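Local coordinates for DNA polymerase III, gamma subunit-related protein (Thermotoga maritima, PDB 2GNO) that is of unknown precise role but probably binds DNA and resembles the gamma-type subunits of bacterial DNA polymerase III, at residues Asp51-Asp56 with Lys71-Tyr76; Tyr41-Pro46 with Arg83-Val88; Ala105-Pro110 with Lys130-Arg135; Ile21-Glu26 with Glu33-Leu38. One frame throughout, in Å; residues are numbered along the deposited sequence.

Contact 1: residues Asp51-Asp56 with Lys71-Tyr76; sequences DVLEID and KDFLNY
Leu53 and Phe73 form an apolar, CH-pi contact between the edge strand 52-55 and helix 64-74, which packs on one face of the parallel sheet. The two side chains run past each other in opposite directions, and it is the root of Leu53 that meets the ring. Its CB sits over the centre of the Phe73 ring, 3.6 Å from the centroid and 12° off the ring normal. Further out, Leu53 CD2 reaches back to the base of the phenylalanine, 3.9 Å from Phe73 CB. With CG of Phe73 anti to the backbone N (chi1 178°), the ring extends from the helix to the strand. There its leading atom, CZ, comes 3.7 Å from Val52 N and equally close to Asp51 C, both lying near the ring plane, so the ring edge abuts the peptide that enters the strand. Strand 52-55, helix 64-74 and strand 84-88 make up a beta-alpha-beta unit of the P-loop NTPase type, and this contact joins the first strand to the helix of the crossover. Lys84, on the second strand, makes a cation-pi contact with Phe73 and hydrogen-bonds through NZ to Phe73 O and Tyr76 O. Val52, whose CB points away from the helix, helps line a pocket holding a 2-ethoxyethanol molecule, probably from the crystallisation liquor, while the Asp51 carboxylate accepts bonds from Glu79 N, Leu80 N and Tyr81 N.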
loop_
_atom_site.group_PDB
_atom_site.type_symbol
_atom_site.label_atom_id
_atom_site.label_comp_id
_atom_site.label_asym_id
_atom_site.label_seq_id
_atom_site.Cartn_x
_atom_site.Cartn_y
_atom_site.Cartn_z
ATOM N N ASP A 51 18.162 13.587 -9.791
ATOM C CA ASP A 51 18.952 12.547 -9.086
ATOM C C ASP A 51 18.222 11.264 -8.616
ATOM O O ASP A 51 18.884 10.266 -8.374
ATOM C CB ASP A 51 19.662 13.185 -7.891
ATOM C CG ASP A 51 20.684 14.243 -8.301
ATOM O OD1 ASP A 51 20.806 14.516 -9.497
ATOM O OD2 ASP A 51 21.383 14.804 -7.430
ATOM N N VAL A 52 16.903 11.302 -8.469
ATOM C CA VAL A 52 16.091 10.149 -8.056
ATOM C C VAL A 52 14.820 10.018 -8.906
ATOM O O VAL A 52 14.028 10.967 -9.000
ATOM C CB VAL A 52 15.619 10.234 -6.571
ATOM C CG1 VAL A 52 14.858 8.961 -6.158
ATOM C CG2 VAL A 52 16.778 10.498 -5.637
ATOM N N LEU A 53 14.600 8.830 -9.472
ATOM C CA LEU A 53 13.424 8.550 -10.297
ATOM C C LEU A 53 12.585 7.480 -9.613
ATOM O O LEU A 53 13.106 6.442 -9.227
ATOM C CB LEU A 53 13.831 8.038 -11.681
ATOM C CG LEU A 53 12.696 7.517 -12.590
ATOM C CD1 LEU A 53 11.716 8.610 -12.929
ATOM C CD2 LEU A 53 13.264 6.887 -13.827
ATOM N N GLU A 54 11.288 7.732 -9.502
ATOM C CA GLU A 54 10.355 6.797 -8.907
ATOM C C GLU A 54 9.479 6.218 -10.007
ATOM O O GLU A 54 8.902 6.965 -10.795
ATOM C CB GLU A 54 9.508 7.506 -7.867
ATOM C CG GLU A 54 8.655 6.609 -6.990
ATOM C CD GLU A 54 7.838 7.400 -5.969
ATOM O OE1 GLU A 54 7.938 8.638 -5.946
ATOM O OE2 GLU A 54 7.091 6.784 -5.189
ATOM N N ILE A 55 9.413 4.892 -10.076
ATOM C CA ILE A 55 8.584 4.179 -11.043
ATOM C C ILE A 55 7.489 3.504 -10.242
ATOM O O ILE A 55 7.774 2.670 -9.385
ATOM C CB ILE A 55 9.392 3.171 -11.876
ATOM C CG1 ILE A 55 10.359 3.908 -12.824
ATOM C CG2 ILE A 55 8.487 2.267 -12.701
ATOM C CD1 ILE A 55 9.696 4.703 -13.993
ATOM N N ASP A 56 6.244 3.883 -10.514
ATOM C CA ASP A 56 5.084 3.325 -9.809
ATOM C C ASP A 56 3.803 3.574 -10.651
ATOM O O ASP A 56 3.032 4.474 -10.350
ATOM C CB ASP A 56 4.978 4.027 -8.453
ATOM C CG ASP A 56 3.952 3.404 -7.516
ATOM O OD1 ASP A 56 3.579 2.234 -7.659
ATOM O OD2 ASP A 56 3.545 4.100 -6.582
ATOM N N LYS A 71 16.276 3.379 -18.141
ATOM C CA LYS A 71 17.573 3.314 -18.840
ATOM C C LYS A 71 18.056 4.685 -19.347
ATOM O O LYS A 71 19.246 4.971 -19.275
ATOM C CB LYS A 71 17.559 2.258 -19.958
ATOM C CG LYS A 71 17.463 0.813 -19.436
ATOM C CD LYS A 71 17.626 -0.275 -20.522
ATOM C CE LYS A 71 16.579 -0.223 -21.630
ATOM N NZ LYS A 71 16.736 -1.361 -22.612
ATOM N N ASP A 72 17.143 5.529 -19.831
ATOM C CA ASP A 72 17.506 6.881 -20.306
ATOM C C ASP A 72 17.975 7.730 -19.121
ATOM O O ASP A 72 18.984 8.426 -19.218
ATOM C CB ASP A 72 16.331 7.578 -20.991
ATOM C CG ASP A 72 16.751 8.882 -21.711
ATOM N N PHE A 73 17.249 7.624 -17.999
ATOM C CA PHE A 73 17.553 8.347 -16.769
ATOM C C PHE A 73 18.929 7.940 -16.230
ATOM O O PHE A 73 19.717 8.809 -15.847
ATOM C CB PHE A 73 16.441 8.097 -15.733
ATOM C CG PHE A 73 16.665 8.760 -14.390
ATOM C CD1 PHE A 73 16.337 10.104 -14.192
ATOM C CD2 PHE A 73 17.135 8.027 -13.316
ATOM C CE1 PHE A 73 16.519 10.704 -12.955
ATOM C CE2 PHE A 73 17.322 8.619 -12.089
ATOM C CZ PHE A 73 17.022 9.964 -11.912
ATOM N N LEU A 74 19.222 6.638 -16.208
ATOM C CA LEU A 74 20.523 6.161 -15.721
ATOM C C LEU A 74 21.736 6.521 -16.606
ATOM O O LEU A 74 22.860 6.457 -16.126
ATOM C CB LEU A 74 20.518 4.653 -15.467
ATOM C CG LEU A 74 19.669 4.109 -14.333
ATOM C CD1 LEU A 74 19.705 2.586 -14.373
ATOM C CD2 LEU A 74 20.129 4.645 -12.987
ATOM N N ASN A 75 21.533 6.899 -17.866
ATOM C CA ASN A 75 22.670 7.271 -18.739
ATOM C C ASN A 75 23.406 8.594 -18.433
ATOM O O ASN A 75 24.485 8.819 -18.999
ATOM C CB ASN A 75 22.285 7.197 -20.232
ATOM C CG ASN A 75 22.066 5.775 -20.712
ATOM O OD1 ASN A 75 22.586 4.812 -20.133
ATOM N ND2 ASN A 75 21.312 5.632 -21.803
ATOM N N TYR A 76 22.824 9.428 -17.563
ATOM C CA TYR A 76 23.380 10.714 -17.149
ATOM C C TYR A 76 23.800 10.692 -15.682
ATOM O O TYR A 76 23.244 9.937 -14.887
ATOM C CB TYR A 76 22.322 11.812 -17.320
ATOM C CG TYR A 76 21.853 12.008 -18.746
ATOM C CD1 TYR A 76 20.778 11.285 -19.250
ATOM C CD2 TYR A 76 22.480 12.925 -19.583
ATOM C CE1 TYR A 76 20.343 11.464 -20.562
ATOM C CE2 TYR A 76 22.057 13.114 -20.894
ATOM C CZ TYR A 76 20.987 12.385 -21.378
ATOM O OH TYR A 76 20.569 12.576 -22.675
#

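Contact 2: residues Tyr41-Pro46 with Arg83-Val88; sequences YVEKFP and RKYVIV
Glu43, in the last turn of helix 30-43, holds both Tyr85 and the backbone of Arg83 through a single carboxylate oxygen, OE2. The side chain is folded to do this: CG stands anti to the carbonyl carbon (chi1 -57°) and the chain then bends at chi2 (-74°), which brings the carboxylate round to the start of strand 84-88. Tyr85 OH donates to Glu43 OE2 at 2.8 Å, arriving on the anti side of the carboxylate and somewhat out of its plane. Arg83 N donates to the same OE2 at 3.1 Å from the syn side, with an N-H...O angle of 159°, and the two donors come from opposite faces of the carboxylate plane. Relative to the tyrosine ring, OE2 lies at the edge, in the ring plane and 3.4 Å from Tyr85 CE1, while the carboxylate itself stands almost perpendicular to the ring. The other oxygen, Glu43 OE1, accepts from Thr82 N, so both oxygens bind the chain just where it enters the strand, which should fix the rotation of the carboxylate. Val42 fills in beside the phenol: its CG1 is 3.3 Å from Tyr85 OH. Pro39, one turn earlier on the helix, also touches Tyr85. Strand 84-88 turns Tyr85 to helix 30-43 and Val86 to helix 64-74, the two-sided helical cover of a three-layer alpha/beta/alpha P-loop NTPase fold.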
loop_
_atom_site.group_PDB
_atom_site.type_symbol
_atom_site.label_atom_id
_atom_site.label_comp_id
_atom_site.label_asym_id
_atom_site.label_seq_id
_atom_site.Cartn_x
_atom_site.Cartn_y
_atom_site.Cartn_z
ATOM N N TYR A 41 18.916 9.343 3.075
ATOM C CA TYR A 41 19.669 8.777 4.181
ATOM C C TYR A 41 21.139 8.549 3.790
ATOM O O TYR A 41 22.029 8.808 4.581
ATOM C CB TYR A 41 19.054 7.494 4.690
ATOM C CG TYR A 41 19.717 7.046 5.972
ATOM C CD1 TYR A 41 19.299 7.537 7.193
ATOM C CD2 TYR A 41 20.814 6.181 5.949
ATOM C CE1 TYR A 41 19.949 7.168 8.374
ATOM C CE2 TYR A 41 21.441 5.796 7.113
ATOM C CZ TYR A 41 21.011 6.290 8.320
ATOM O OH TYR A 41 21.649 5.911 9.487
ATOM N N VAL A 42 21.393 8.080 2.572
ATOM C CA VAL A 42 22.768 7.866 2.126
ATOM C C VAL A 42 23.487 9.181 1.832
ATOM O O VAL A 42 24.638 9.347 2.198
ATOM C CB VAL A 42 22.819 6.999 0.837
ATOM C CG1 VAL A 42 24.254 6.883 0.253
ATOM C CG2 VAL A 42 22.263 5.619 1.089
ATOM N N GLU A 43 22.806 10.104 1.165
ATOM C CA GLU A 43 23.388 11.346 0.737
ATOM C C GLU A 43 23.354 12.484 1.744
ATOM O O GLU A 43 24.075 13.457 1.558
ATOM C CB GLU A 43 22.682 11.800 -0.540
ATOM C CG GLU A 43 22.729 10.794 -1.701
ATOM C CD GLU A 43 24.080 10.693 -2.395
ATOM O OE1 GLU A 43 24.930 11.574 -2.215
ATOM O OE2 GLU A 43 24.258 9.731 -3.160
ATOM N N LYS A 44 22.521 12.371 2.784
ATOM C CA LYS A 44 22.363 13.401 3.804
ATOM C C LYS A 44 21.997 14.714 3.160
ATOM O O LYS A 44 22.530 15.766 3.520
ATOM C CB LYS A 44 23.628 13.553 4.673
ATOM C CG LYS A 44 24.156 12.258 5.268
ATOM C CD LYS A 44 23.112 11.545 6.079
ATOM C CE LYS A 44 23.672 10.307 6.695
ATOM N NZ LYS A 44 22.610 9.500 7.347
ATOM N N PHE A 45 21.115 14.636 2.173
ATOM C CA PHE A 45 20.668 15.801 1.446
ATOM C C PHE A 45 19.363 15.366 0.779
ATOM O O PHE A 45 19.257 14.216 0.365
ATOM C CB PHE A 45 21.709 16.213 0.403
ATOM C CG PHE A 45 21.581 17.636 -0.055
ATOM C CD1 PHE A 45 22.175 18.656 0.681
ATOM C CD2 PHE A 45 20.904 17.957 -1.220
ATOM C CE1 PHE A 45 22.079 19.974 0.289
ATOM C CE2 PHE A 45 20.798 19.281 -1.621
ATOM C CZ PHE A 45 21.379 20.288 -0.871
ATOM N N PRO A 46 18.364 16.258 0.671
ATOM C CA PRO A 46 17.107 15.844 0.034
ATOM C C PRO A 46 17.250 15.653 -1.494
ATOM O O PRO A 46 18.128 16.259 -2.095
ATOM C CB PRO A 46 16.158 16.986 0.365
ATOM C CG PRO A 46 16.882 17.866 1.240
ATOM C CD PRO A 46 18.303 17.669 1.078
ATOM N N ARG A 83 25.575 9.670 -6.013
ATOM C CA ARG A 83 24.920 8.632 -6.791
ATOM C C ARG A 83 23.517 9.023 -7.290
ATOM O O ARG A 83 22.859 9.900 -6.734
ATOM C CB ARG A 83 24.829 7.346 -5.963
ATOM C CG ARG A 83 26.195 6.741 -5.681
ATOM C CD ARG A 83 26.159 5.500 -4.806
ATOM N NE ARG A 83 27.495 4.906 -4.708
ATOM C CZ ARG A 83 28.472 5.316 -3.890
ATOM N NH1 ARG A 83 28.316 6.335 -3.048
ATOM N NH2 ARG A 83 29.649 4.685 -3.928
ATOM N N LYS A 84 23.088 8.370 -8.367
ATOM C CA LYS A 84 21.756 8.541 -8.965
ATOM C C LYS A 84 20.940 7.321 -8.495
ATOM O O LYS A 84 21.453 6.205 -8.475
ATOM C CB LYS A 84 21.863 8.622 -10.478
ATOM C CG LYS A 84 20.558 8.557 -11.179
ATOM C CD LYS A 84 20.646 8.956 -12.642
ATOM C CE LYS A 84 20.715 10.438 -12.822
ATOM N NZ LYS A 84 20.510 10.831 -14.239
ATOM N N TYR A 85 19.674 7.532 -8.157
ATOM C CA TYR A 85 18.823 6.477 -7.622
ATOM C C TYR A 85 17.560 6.238 -8.428
ATOM O O TYR A 85 16.969 7.176 -8.905
ATOM C CB TYR A 85 18.393 6.846 -6.202
ATOM C CG TYR A 85 19.547 6.993 -5.241
ATOM C CD1 TYR A 85 20.316 8.158 -5.222
ATOM C CD2 TYR A 85 19.836 6.005 -4.312
ATOM C CE1 TYR A 85 21.380 8.297 -4.368
ATOM C CE2 TYR A 85 20.922 6.126 -3.450
ATOM C CZ TYR A 85 21.690 7.285 -3.493
ATOM O OH TYR A 85 22.736 7.494 -2.642
ATOM N N VAL A 86 17.179 4.974 -8.599
ATOM C CA VAL A 86 15.939 4.626 -9.275
ATOM C C VAL A 86 15.148 3.762 -8.302
ATOM O O VAL A 86 15.661 2.762 -7.835
ATOM C CB VAL A 86 16.147 3.843 -10.596
ATOM C CG1 VAL A 86 14.805 3.375 -11.161
ATOM C CG2 VAL A 86 16.872 4.685 -11.603
ATOM N N ILE A 87 13.899 4.149 -8.014
ATOM C CA ILE A 87 13.031 3.407 -7.117
ATOM C C ILE A 87 11.910 2.769 -7.935
ATOM O O ILE A 87 11.215 3.465 -8.665
ATOM C CB ILE A 87 12.469 4.309 -6.034
ATOM C CG1 ILE A 87 13.625 4.930 -5.228
ATOM C CG2 ILE A 87 11.558 3.518 -5.112
ATOM C CD1 ILE A 87 13.237 6.142 -4.481
ATOM N N VAL A 88 11.773 1.449 -7.852
ATOM C CA VAL A 88 10.712 0.734 -8.595
ATOM C C VAL A 88 9.870 0.059 -7.527
ATOM O O VAL A 88 10.310 -0.911 -6.924
ATOM C CB VAL A 88 11.270 -0.316 -9.538
ATOM C CG1 VAL A 88 10.126 -0.976 -10.356
ATOM C CG2 VAL A 88 12.329 0.307 -10.451
#

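Contact 3: residues Ala105-Pro110 with Lys130-Arg135; sequences ALEEPP and KSRVFR
Glu107 and Arg132 lie side by side and point the same way, their aliphatic parts touching before their charged ends meet. Glu107 CB is 3.7 Å from Arg132 CD and 3.8 Å from Arg132 CG, so the carbon stems pack alongside one another. Farther out, Arg132 NE and Glu107 OE1 form a salt bridge at 3.3 Å, with the guanidinium and carboxylate planes 46° apart. The hydrogen bond within it is weak and bent, 139° at the hydrogen. Glu107 reaches the arginine because its CG is placed between the backbone N and the carbonyl carbon (chi1 69°), with an extended chain beyond. Arg132 NH1 turns elsewhere, to Thr128 O. On the buried side, Leu106 CD2 approaches Val133 CG1 at 4.2 Å, the two side chains crossing at a slant; both also rest on Leu117 of strand 113-119. The contact thereby joins the end of helix 103-107 to the loop leading into edge strand 134-137. Ser131 and Arg132 probably occupy the place of the Ser-Arg-Cys motif of DNA polymerase III gamma and delta' subunits, whose arginine can serve a neighbouring ATP site; whether Arg132 does so is not established. Since one long, bent N-H...O bond links the charged groups on the more accessible side, the electrostatic tie is probably loose, and the Leu106-Val133 pair supplies the buried, apolar part.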
loop_
_atom_site.group_PDB
_atom_site.type_symbol
_atom_site.label_atom_id
_atom_site.label_comp_id
_atom_site.label_asym_id
_atom_site.label_seq_id
_atom_site.Cartn_x
_atom_site.Cartn_y
_atom_site.Cartn_z
ATOM N N ALA A 105 21.221 -3.383 -17.295
ATOM C CA ALA A 105 21.288 -2.289 -16.316
ATOM C C ALA A 105 21.267 -2.830 -14.880
ATOM O O ALA A 105 21.932 -2.276 -14.025
ATOM C CB ALA A 105 20.153 -1.292 -16.520
ATOM N N LEU A 106 20.512 -3.899 -14.618
ATOM C CA LEU A 106 20.474 -4.492 -13.272
ATOM C C LEU A 106 21.776 -5.180 -12.893
ATOM O O LEU A 106 22.253 -4.973 -11.773
ATOM C CB LEU A 106 19.310 -5.476 -13.069
ATOM C CG LEU A 106 17.873 -4.986 -12.858
ATOM C CD1 LEU A 106 16.926 -6.177 -12.872
ATOM C CD2 LEU A 106 17.710 -4.180 -11.561
ATOM N N GLU A 107 22.344 -5.985 -13.802
ATOM C CA GLU A 107 23.599 -6.701 -13.510
ATOM C C GLU A 107 24.800 -5.777 -13.438
ATOM O O GLU A 107 25.649 -5.946 -12.563
ATOM C CB GLU A 107 23.887 -7.851 -14.493
ATOM C CG GLU A 107 24.255 -7.498 -15.944
ATOM C CD GLU A 107 24.334 -8.737 -16.842
ATOM O OE1 GLU A 107 24.475 -9.854 -16.298
ATOM O OE2 GLU A 107 24.262 -8.593 -18.088
ATOM N N GLU A 108 24.860 -4.805 -14.344
ATOM C CA GLU A 108 25.962 -3.852 -14.388
ATOM C C GLU A 108 25.437 -2.439 -14.494
ATOM O O GLU A 108 25.495 -1.847 -15.580
ATOM N N PRO A 109 24.918 -1.888 -13.375
ATOM C CA PRO A 109 24.420 -0.529 -13.456
ATOM C C PRO A 109 25.595 0.427 -13.516
ATOM O O PRO A 109 26.711 0.029 -13.162
ATOM C CB PRO A 109 23.639 -0.340 -12.144
ATOM C CG PRO A 109 23.706 -1.623 -11.409
ATOM C CD PRO A 109 24.780 -2.443 -12.014
ATOM N N PRO A 110 25.377 1.657 -14.009
ATOM C CA PRO A 110 26.472 2.610 -14.031
ATOM C C PRO A 110 27.111 2.733 -12.643
ATOM O O PRO A 110 26.408 2.586 -11.644
ATOM C CB PRO A 110 25.777 3.919 -14.424
ATOM C CG PRO A 110 24.613 3.478 -15.237
ATOM C CD PRO A 110 24.155 2.206 -14.629
ATOM N N LYS A 130 16.229 -11.994 -9.565
ATOM C CA LYS A 130 16.811 -12.479 -8.293
ATOM C C LYS A 130 18.340 -12.672 -8.356
ATOM O O LYS A 130 19.054 -12.310 -7.424
ATOM C CB LYS A 130 16.117 -13.774 -7.852
ATOM C CG LYS A 130 14.634 -13.603 -7.500
ATOM C CD LYS A 130 13.998 -14.923 -7.105
ATOM N N SER A 131 18.818 -13.218 -9.469
ATOM C CA SER A 131 20.247 -13.451 -9.713
ATOM C C SER A 131 21.074 -12.169 -9.781
ATOM O O SER A 131 22.270 -12.176 -9.480
ATOM C CB SER A 131 20.425 -14.193 -11.048
ATOM O OG SER A 131 21.792 -14.348 -11.391
ATOM N N ARG A 132 20.437 -11.078 -10.201
ATOM C CA ARG A 132 21.101 -9.783 -10.358
ATOM C C ARG A 132 20.826 -8.716 -9.281
ATOM O O ARG A 132 21.362 -7.600 -9.409
ATOM C CB ARG A 132 20.752 -9.252 -11.751
ATOM C CG ARG A 132 21.303 -10.107 -12.881
ATOM C CD ARG A 132 20.699 -9.727 -14.212
ATOM N NE ARG A 132 21.353 -10.411 -15.328
ATOM C CZ ARG A 132 21.150 -11.675 -15.705
ATOM N NH1 ARG A 132 20.331 -12.491 -15.038
ATOM N NH2 ARG A 132 21.818 -12.147 -16.755
ATOM N N VAL A 133 20.043 -9.043 -8.239
ATOM C CA VAL A 133 19.721 -8.078 -7.166
ATOM C C VAL A 133 20.068 -8.571 -5.749
ATOM O O VAL A 133 19.742 -9.702 -5.376
ATOM C CB VAL A 133 18.220 -7.635 -7.163
ATOM C CG1 VAL A 133 17.841 -7.043 -8.505
ATOM C CG2 VAL A 133 17.275 -8.765 -6.780
ATOM N N PHE A 134 20.705 -7.691 -4.971
ATOM C CA PHE A 134 21.097 -7.954 -3.581
ATOM C C PHE A 134 19.847 -7.802 -2.729
ATOM O O PHE A 134 19.376 -6.681 -2.519
ATOM C CB PHE A 134 22.164 -6.926 -3.167
ATOM C CG PHE A 134 22.691 -7.098 -1.768
ATOM C CD1 PHE A 134 22.049 -6.506 -0.679
ATOM C CD2 PHE A 134 23.869 -7.808 -1.544
ATOM C CE1 PHE A 134 22.546 -6.655 0.605
ATOM C CE2 PHE A 134 24.378 -7.956 -0.261
ATOM C CZ PHE A 134 23.711 -7.383 0.816
ATOM N N ARG A 135 19.311 -8.912 -2.228
ATOM C CA ARG A 135 18.086 -8.906 -1.415
ATOM C C ARG A 135 18.298 -8.409 0.009
ATOM O O ARG A 135 19.296 -8.758 0.649
ATOM C CB ARG A 135 17.551 -10.315 -1.324
ATOM C CG ARG A 135 16.199 -10.483 -0.663
ATOM C CD ARG A 135 15.983 -11.967 -0.508
ATOM N NE ARG A 135 14.663 -12.328 -0.010
ATOM C CZ ARG A 135 14.264 -13.585 0.192
ATOM N NH1 ARG A 135 15.086 -14.616 -0.060
ATOM N NH2 ARG A 135 13.025 -13.823 0.627
#

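Contact 4: residues Ile21-Glu26 with Glu33-Leu38; sequences ILINGE and EVSLEL
Ile23 has CG1 anti to the carbonyl carbon (chi1 -66°) and CD1 fully extended beyond it (chi2 177°), a conformation that places the CD1 methyl against Val34, Ser35 and Leu38. These belong to helix 30-43, which follows strand 19-24 in the chain; judging by the sheet order, the pair probably corresponds to the strand and helix that flank the phosphate-binding loop in P-loop NTPases. The connection through Gly25 and Glu26 lacks the Gly-Lys-Thr/Ser signature of a canonical P-loop. Helix and strand run in roughly opposing directions, 138° between the segment axes, with a closest approach of 9.3 Å. Ile23 CD1 meets Val34 CG1 at 3.8 Å, and that methyl is held anti to its own backbone nitrogen, on the side facing the strand. Leu38, one turn further along the helix, contributes CD2, a looser neighbour 4.3 Å from Ile23 CD1. Leu38 also touches Leu9 and Ile13 of helix 5-14, as Ile21 does, so the apolar layer continues onto that helix. All four residues that touch are buried, including the one polar group among them: Ser35 OG is bonded to Pro31 O, within the helix, and to Asn118 ND2. With those bonds made, Ser35 OG presents itself to the strand merely as a packing surface, 3.6 Å from Ile23 CD1.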
loop_
_atom_site.group_PDB
_atom_site.type_symbol
_atom_site.label_atom_id
_atom_site.label_comp_id
_atom_site.label_asym_id
_atom_site.label_seq_id
_atom_site.Cartn_x
_atom_site.Cartn_y
_atom_site.Cartn_z
ATOM N N ILE A 21 19.393 -3.320 -5.617
ATOM C CA ILE A 21 18.938 -3.815 -4.320
ATOM C C ILE A 21 17.448 -4.059 -4.392
ATOM O O ILE A 21 16.722 -3.366 -5.119
ATOM C CB ILE A 21 19.217 -2.752 -3.201
ATOM C CG1 ILE A 21 20.711 -2.419 -3.127
ATOM C CG2 ILE A 21 18.700 -3.246 -1.834
ATOM C CD1 ILE A 21 21.058 -1.251 -2.190
ATOM N N LEU A 22 16.997 -5.074 -3.678
ATOM C CA LEU A 22 15.596 -5.389 -3.602
ATOM C C LEU A 22 15.274 -5.310 -2.140
ATOM O O LEU A 22 15.863 -6.063 -1.334
ATOM C CB LEU A 22 15.258 -6.784 -4.126
ATOM C CG LEU A 22 13.745 -7.099 -4.073
ATOM C CD1 LEU A 22 12.982 -6.397 -5.163
ATOM C CD2 LEU A 22 13.555 -8.525 -4.205
ATOM N N ILE A 23 14.371 -4.392 -1.790
ATOM C CA ILE A 23 13.912 -4.227 -0.414
ATOM C C ILE A 23 12.656 -5.072 -0.327
ATOM O O ILE A 23 11.663 -4.804 -1.016
ATOM C CB ILE A 23 13.711 -2.759 -0.036
ATOM C CG1 ILE A 23 15.095 -2.089 -0.060
ATOM C CG2 ILE A 23 13.081 -2.651 1.357
ATOM C CD1 ILE A 23 15.117 -0.662 0.199
ATOM N N ASN A 24 12.707 -6.074 0.556
ATOM C CA ASN A 24 11.648 -7.056 0.725
ATOM C C ASN A 24 11.051 -7.075 2.130
ATOM O O ASN A 24 11.779 -7.057 3.129
ATOM C CB ASN A 24 12.283 -8.416 0.384
ATOM C CG ASN A 24 11.293 -9.580 0.347
ATOM O OD1 ASN A 24 11.677 -10.683 0.689
ATOM N ND2 ASN A 24 10.044 -9.344 -0.080
ATOM N N GLY A 25 9.730 -7.105 2.231
ATOM C CA GLY A 25 9.104 -7.129 3.559
ATOM C C GLY A 25 7.643 -7.488 3.506
ATOM O O GLY A 25 7.015 -7.357 2.457
ATOM N N GLU A 26 7.105 -7.952 4.635
ATOM C CA GLU A 26 5.694 -8.327 4.719
ATOM C C GLU A 26 4.750 -7.136 4.938
ATOM O O GLU A 26 3.575 -7.236 4.589
ATOM C CB GLU A 26 5.468 -9.384 5.819
ATOM N N GLU A 33 8.451 2.715 1.730
ATOM C CA GLU A 33 8.946 3.862 2.532
ATOM C C GLU A 33 10.429 3.803 2.842
ATOM O O GLU A 33 11.094 4.840 2.891
ATOM C CB GLU A 33 8.136 4.024 3.803
ATOM C CG GLU A 33 6.689 4.391 3.527
ATOM C CD GLU A 33 6.544 5.698 2.799
ATOM O OE1 GLU A 33 7.213 6.683 3.161
ATOM O OE2 GLU A 33 5.745 5.745 1.859
ATOM N N VAL A 34 10.948 2.605 3.068
ATOM C CA VAL A 34 12.384 2.438 3.252
ATOM C C VAL A 34 13.101 2.856 1.936
ATOM O O VAL A 34 14.126 3.566 1.982
ATOM C CB VAL A 34 12.746 0.985 3.637
ATOM C CG1 VAL A 34 14.267 0.762 3.565
ATOM C CG2 VAL A 34 12.218 0.672 5.049
ATOM N N SER A 35 12.555 2.411 0.807
ATOM C CA SER A 35 13.075 2.722 -0.529
ATOM C C SER A 35 13.109 4.222 -0.791
ATOM O O SER A 35 14.119 4.738 -1.268
ATOM C CB SER A 35 12.251 2.031 -1.635
ATOM O OG SER A 35 12.207 0.625 -1.440
ATOM N N LEU A 36 12.003 4.897 -0.491
ATOM C CA LEU A 36 11.872 6.347 -0.663
ATOM C C LEU A 36 12.777 7.213 0.196
ATOM O O LEU A 36 13.235 8.261 -0.236
ATOM C CB LEU A 36 10.415 6.774 -0.442
ATOM C CG LEU A 36 9.471 6.400 -1.570
ATOM C CD1 LEU A 36 8.027 6.535 -1.135
ATOM C CD2 LEU A 36 9.740 7.230 -2.805
ATOM N N GLU A 37 13.005 6.793 1.422
ATOM C CA GLU A 37 13.876 7.513 2.340
ATOM C C GLU A 37 15.350 7.140 2.164
ATOM O O GLU A 37 16.206 7.827 2.654
ATOM C CB GLU A 37 13.438 7.203 3.788
ATOM C CG GLU A 37 12.076 7.766 4.152
ATOM C CD GLU A 37 12.036 9.292 4.150
ATOM O OE1 GLU A 37 13.098 9.913 4.357
ATOM O OE2 GLU A 37 10.948 9.869 3.949
ATOM N N LEU A 38 15.651 6.093 1.415
ATOM C CA LEU A 38 17.033 5.646 1.275
ATOM C C LEU A 38 18.015 6.633 0.670
ATOM O O LEU A 38 19.078 6.822 1.226
ATOM C CB LEU A 38 17.105 4.292 0.543
ATOM C CG LEU A 38 18.464 3.598 0.427
ATOM C CD1 LEU A 38 19.039 3.397 1.801
ATOM C CD2 LEU A 38 18.301 2.252 -0.235
#

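All four contacts reach the five-stranded parallel sheet of the N-terminal P-loop NTPase-like domain. Its strand order, 52-55, 84-88, 113-119, 19-24, 134-137, is that of AAA+ ATPases. Along the chain contact 4 comes first, contact 1 is nested inside the loop closed by contact 2, and contact 3 follows. Contacts 2 and 4 share helix 30-43, their centres about 12 Å apart, whereas contacts 1 and 2 meet through neighbouring strands, about 11 Å between centres. Contact 3 lies about 15 Å from contact 4, centre to centre. Contacts 2 and 4 fasten helix 30-43 to one face, and contacts 1 and 3 join helices 64-74 and 103-107 on the other, giving the domain its three-layer alpha/beta/alpha core.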